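Local coordinates for protein pilotin OutS (Dickeya dadantii, PDB 3UTK) that serves as the pilot lipoprotein of a type II secretion system, interacts with the secretin OutD and is required for export of pectate lyases and cellulases across the outer membrane, at residues 53-56 against 57-60; 123-126 against 127-131. All blocks are in the same frame, centred on the assembly; numbering follows the deposited sequence.

Contact 1 (53-56 against 57-60) comes first along the chain and closes before contact 2 (123-126 against 127-131) opens. Each is one turn-to-turn contact within a single helix, the first in the C-terminal part of helix 40-60, the second in the last helix, 123-131. Their centres lie about 14 Å apart, yet the two helices touch. S54 packs against F125, L126 and M129, with 3.3 Å from S54 OG to F125 CD2. L57 meets L126, with 4.0 Å between their CD1 atoms. The C-terminal helix thus lies against the first helix of this all-helical pilotin, whose fold is built of nested helical hairpins.

Contact 1 (53-56 against 57-60); sequences ASKY and LRVQ
Four consecutive backbone bonds, from L57 N to A53 O through Q60 N to Y56 O, tie residues 53-56 to 57-60 in the i to i+4 pattern of an alpha-helix. The stretch belongs to helix 40-60 of the helical-hairpin pilotin fold.

The main side-chain contact is a CH-pi interaction one turn apart. Q60 CG sits over one face of the Y56 ring, 3.8 Å from its centroid and 13° off the normal. The glutamine chain runs across the long axis of the ring, near perpendicular to it. Y56 reaches this place because its CG is anti to the backbone N (chi1 -172°), which turns the ring along the helix toward Q60, while Q60 CG stands beside its own backbone N and is thereby held over the ring. L105 of helix 94-106 touches both side chains.

K55 and R58 meet on a different side of the helix. The K55 chain is extended. R58 bends at chi3 (73°) and brings NH2 to 3.9 Å from K55 CG, so an aliphatic part of the lysine meets the guanidinium obliquely. The like-charged ends remain apart, 4.8 Å between K55 NZ and R58 NH2. Both form salt bridges to D69, and K55 NZ also pairs with E98 of helix 94-106. D69 and E98 probably offset the two positive charges. R58 NH1 bonds to P67 O as well, so this cluster joins helix 40-60 to the start of helix 69-82 and the loop before it.

V59 runs alongside K55 in the same direction. L57 turns to the buried side, where it touches F118 of helix 111-121. Within the turn, L57 CG lies 3.5 Å from A53 O, the carbonyl oxygen that accepts its own backbone N-H.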
loop_
_atom_site.group_PDB
_atom_site.type_symbol
_atom_site.label_atom_id
_atom_site.label_comp_id
_atom_site.label_asym_id
_atom_site.label_seq_id
_atom_site.Cartn_x
_atom_site.Cartn_y
_atom_site.Cartn_z
ATOM N N ALA A 53 -2.135 -3.208 -0.652
ATOM C CA ALA A 53 -1.382 -4.416 -0.997
ATOM C C ALA A 53 -0.440 -4.814 0.145
ATOM O O ALA A 53 -0.284 -5.990 0.456
ATOM C CB ALA A 53 -0.600 -4.210 -2.290
ATOM N N SER A 54 0.197 -3.819 0.756
ATOM C CA SER A 54 1.062 -4.068 1.895
ATOM C C SER A 54 0.309 -4.644 3.095
ATOM O O SER A 54 0.793 -5.569 3.721
ATOM C CB SER A 54 1.803 -2.796 2.303
ATOM O OG SER A 54 2.646 -2.359 1.253
ATOM N N LYS A 55 -0.851 -4.081 3.440
ATOM C CA LYS A 55 -1.640 -4.633 4.546
ATOM C C LYS A 55 -2.100 -6.055 4.199
ATOM O O LYS A 55 -2.130 -6.933 5.055
ATOM C CB LYS A 55 -2.840 -3.736 4.882
ATOM C CG LYS A 55 -3.679 -4.246 6.054
ATOM C CD LYS A 55 -4.773 -3.270 6.467
ATOM C CE LYS A 55 -5.505 -3.777 7.705
ATOM N NZ LYS A 55 -6.335 -2.716 8.341
ATOM N N TYR A 56 -2.472 -6.273 2.943
ATOM C CA TYR A 56 -2.858 -7.611 2.494
ATOM C C TYR A 56 -1.720 -8.614 2.735
ATOM O O TYR A 56 -1.943 -9.733 3.196
ATOM C CB TYR A 56 -3.290 -7.590 1.015
ATOM C CG TYR A 56 -3.887 -8.891 0.531
ATOM C CD1 TYR A 56 -3.076 -9.964 0.179
ATOM C CD2 TYR A 56 -5.265 -9.039 0.407
ATOM C CE1 TYR A 56 -3.628 -11.157 -0.265
ATOM C CE2 TYR A 56 -5.819 -10.227 -0.035
ATOM C CZ TYR A 56 -5.002 -11.278 -0.367
ATOM O OH TYR A 56 -5.562 -12.459 -0.799
ATOM N N LEU A 57 -0.488 -8.205 2.462
ATOM C CA LEU A 57 0.633 -9.107 2.677
ATOM C C LEU A 57 0.791 -9.397 4.167
ATOM O O LEU A 57 0.965 -10.543 4.564
ATOM C CB LEU A 57 1.936 -8.537 2.113
ATOM C CG LEU A 57 2.132 -8.574 0.592
ATOM C CD1 LEU A 57 3.409 -7.828 0.163
ATOM C CD2 LEU A 57 2.178 -10.016 0.073
ATOM N N ARG A 58 0.728 -8.357 4.990
ATOM C CA ARG A 58 0.934 -8.555 6.422
ATOM C C ARG A 58 -0.152 -9.448 7.017
ATOM O O ARG A 58 0.141 -10.382 7.763
ATOM C CB ARG A 58 0.979 -7.215 7.177
ATOM C CG ARG A 58 1.422 -7.348 8.642
ATOM C CD ARG A 58 1.265 -6.035 9.398
ATOM N NE ARG A 58 -0.138 -5.740 9.658
ATOM C CZ ARG A 58 -0.750 -4.610 9.324
ATOM N NH1 ARG A 58 -0.081 -3.642 8.711
ATOM N NH2 ARG A 58 -2.040 -4.453 9.602
ATOM N N VAL A 59 -1.408 -9.155 6.697
ATOM C CA VAL A 59 -2.524 -9.818 7.360
ATOM C C VAL A 59 -2.902 -11.157 6.721
ATOM O O VAL A 59 -3.109 -12.151 7.427
ATOM C CB VAL A 59 -3.763 -8.896 7.442
ATOM C CG1 VAL A 59 -4.946 -9.633 8.069
ATOM C CG2 VAL A 59 -3.424 -7.628 8.227
ATOM N N GLN A 60 -2.995 -11.185 5.393
ATOM C CA GLN A 60 -3.463 -12.382 4.691
ATOM C C GLN A 60 -2.318 -13.327 4.351
ATOM O O GLN A 60 -2.505 -14.543 4.247
ATOM C CB GLN A 60 -4.224 -11.998 3.407
ATOM C CG GLN A 60 -5.387 -11.023 3.634
ATOM C CD GLN A 60 -6.465 -11.596 4.536
ATOM O OE1 GLN A 60 -6.973 -10.916 5.428
ATOM N NE2 GLN A 60 -6.832 -12.844 4.295
#

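Contact 2 (123-126 against 127-131); sequences TPFL and DAMRT
F125 and M129, one turn apart on the C-terminal helix 123-131, cross obliquely in the buried flank of this short alpha-helix. The M129 methyl carries the contact: CE lies 3.4 Å from F125 CE2, near the CD2-CE2 side of the ring. M129 bends at chi3 (-103°), which turns CE back toward the phenyl ring. The same methyl reaches L126 CD2 at 3.9 Å, and here the two side chains keep abreast as they leave the helix. CE is thus shared by two neighbours of the preceding turn. Through F125 and M129 this face of helix 123-131 is set onto helices 40-60 and 69-82. L50 of helix 40-60 and T75 and A76 of helix 69-82 pack against F125, while P67, in the loop before helix 69-82, touches M129.

T123 and D127 run alongside each other on the exposed flank. T123 CG2 is 3.7 Å from D127 OD2.

Along the backbone, D127 N bonds to T123 O and A128 N to P124 O. M129 N bonds to F125 O, with a weak second bond to L126 O. T131 folds its hydroxyl back along the helix, where OG1 donates to A128 O at 2.7 Å.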
loop_
_atom_site.group_PDB
_atom_site.type_symbol
_atom_site.label_atom_id
_atom_site.label_comp_id
_atom_site.label_asym_id
_atom_site.label_seq_id
_atom_site.Cartn_x
_atom_site.Cartn_y
_atom_site.Cartn_z
ATOM N N THR A 123 8.509 -5.800 -3.921
ATOM C CA THR A 123 9.830 -5.570 -3.328
ATOM C C THR A 123 10.277 -4.096 -3.201
ATOM O O THR A 123 10.766 -3.696 -2.151
ATOM C CB THR A 123 10.934 -6.369 -4.049
ATOM O OG1 THR A 123 10.600 -7.762 -4.041
ATOM C CG2 THR A 123 12.264 -6.175 -3.346
ATOM N N PRO A 124 10.144 -3.291 -4.270
ATOM C CA PRO A 124 10.605 -1.901 -4.135
ATOM C C PRO A 124 9.897 -1.119 -3.020
ATOM O O PRO A 124 10.534 -0.320 -2.321
ATOM C CB PRO A 124 10.299 -1.294 -5.512
ATOM C CG PRO A 124 10.318 -2.470 -6.445
ATOM C CD PRO A 124 9.732 -3.602 -5.651
ATOM N N PHE A 125 8.600 -1.343 -2.845
ATOM C CA PHE A 125 7.878 -0.630 -1.800
ATOM C C PHE A 125 8.233 -1.189 -0.421
ATOM O O PHE A 125 8.405 -0.432 0.530
ATOM C CB PHE A 125 6.369 -0.671 -2.043
ATOM C CG PHE A 125 5.588 0.267 -1.167
ATOM C CD1 PHE A 125 5.732 1.636 -1.292
ATOM C CD2 PHE A 125 4.713 -0.226 -0.211
ATOM C CE1 PHE A 125 5.006 2.500 -0.480
ATOM C CE2 PHE A 125 3.988 0.628 0.600
ATOM C CZ PHE A 125 4.135 1.991 0.468
ATOM N N LEU A 126 8.355 -2.513 -0.312
ATOM C CA LEU A 126 8.745 -3.107 0.964
ATOM C C LEU A 126 10.162 -2.666 1.359
ATOM O O LEU A 126 10.452 -2.460 2.538
ATOM C CB LEU A 126 8.636 -4.637 0.936
ATOM C CG LEU A 126 7.286 -5.201 0.481
ATOM C CD1 LEU A 126 7.265 -6.717 0.597
ATOM C CD2 LEU A 126 6.117 -4.586 1.242
ATOM N N ASP A 127 11.040 -2.518 0.373
ATOM C CA ASP A 127 12.392 -2.010 0.638
ATOM C C ASP A 127 12.356 -0.595 1.229
ATOM O O ASP A 127 13.111 -0.266 2.156
ATOM C CB ASP A 127 13.229 -2.005 -0.641
ATOM C CG ASP A 127 13.802 -3.372 -0.976
ATOM O OD1 ASP A 127 13.600 -4.325 -0.194
ATOM O OD2 ASP A 127 14.476 -3.486 -2.023
ATOM N N ALA A 128 11.477 0.238 0.683
ATOM C CA ALA A 128 11.311 1.614 1.148
ATOM C C ALA A 128 10.839 1.642 2.597
ATOM O O ALA A 128 11.149 2.560 3.360
ATOM C CB ALA A 128 10.322 2.350 0.257
ATOM N N MET A 129 10.080 0.626 2.972
ATOM C CA MET A 129 9.534 0.535 4.313
ATOM C C MET A 129 10.596 0.359 5.387
ATOM O O MET A 129 10.399 0.763 6.526
ATOM C CB MET A 129 8.569 -0.637 4.375
ATOM C CG MET A 129 7.201 -0.278 4.817
ATOM S SD MET A 129 6.183 -1.729 4.560
ATOM C CE MET A 129 5.305 -1.281 3.066
ATOM N N ARG A 130 11.709 -0.271 5.035
ATOM C CA ARG A 130 12.800 -0.438 5.988
ATOM C C ARG A 130 13.369 0.900 6.431
ATOM O O ARG A 130 13.666 1.099 7.606
ATOM C CB ARG A 130 13.907 -1.282 5.381
ATOM C CG ARG A 130 13.435 -2.638 4.971
ATOM C CD ARG A 130 14.448 -3.679 5.352
ATOM N NE ARG A 130 14.234 -4.893 4.591
ATOM C CZ ARG A 130 15.135 -5.857 4.477
ATOM N NH1 ARG A 130 16.307 -5.740 5.086
ATOM N NH2 ARG A 130 14.862 -6.932 3.756
ATOM N N THR A 131 13.521 1.815 5.482
ATOM C CA THR A 131 14.103 3.118 5.774
ATOM C C THR A 131 13.199 3.919 6.708
ATOM O O THR A 131 13.630 4.895 7.319
ATOM C CB THR A 131 14.353 3.918 4.484
ATOM O OG1 THR A 131 13.107 4.394 3.964
ATOM C CG2 THR A 131 15.031 3.043 3.443
#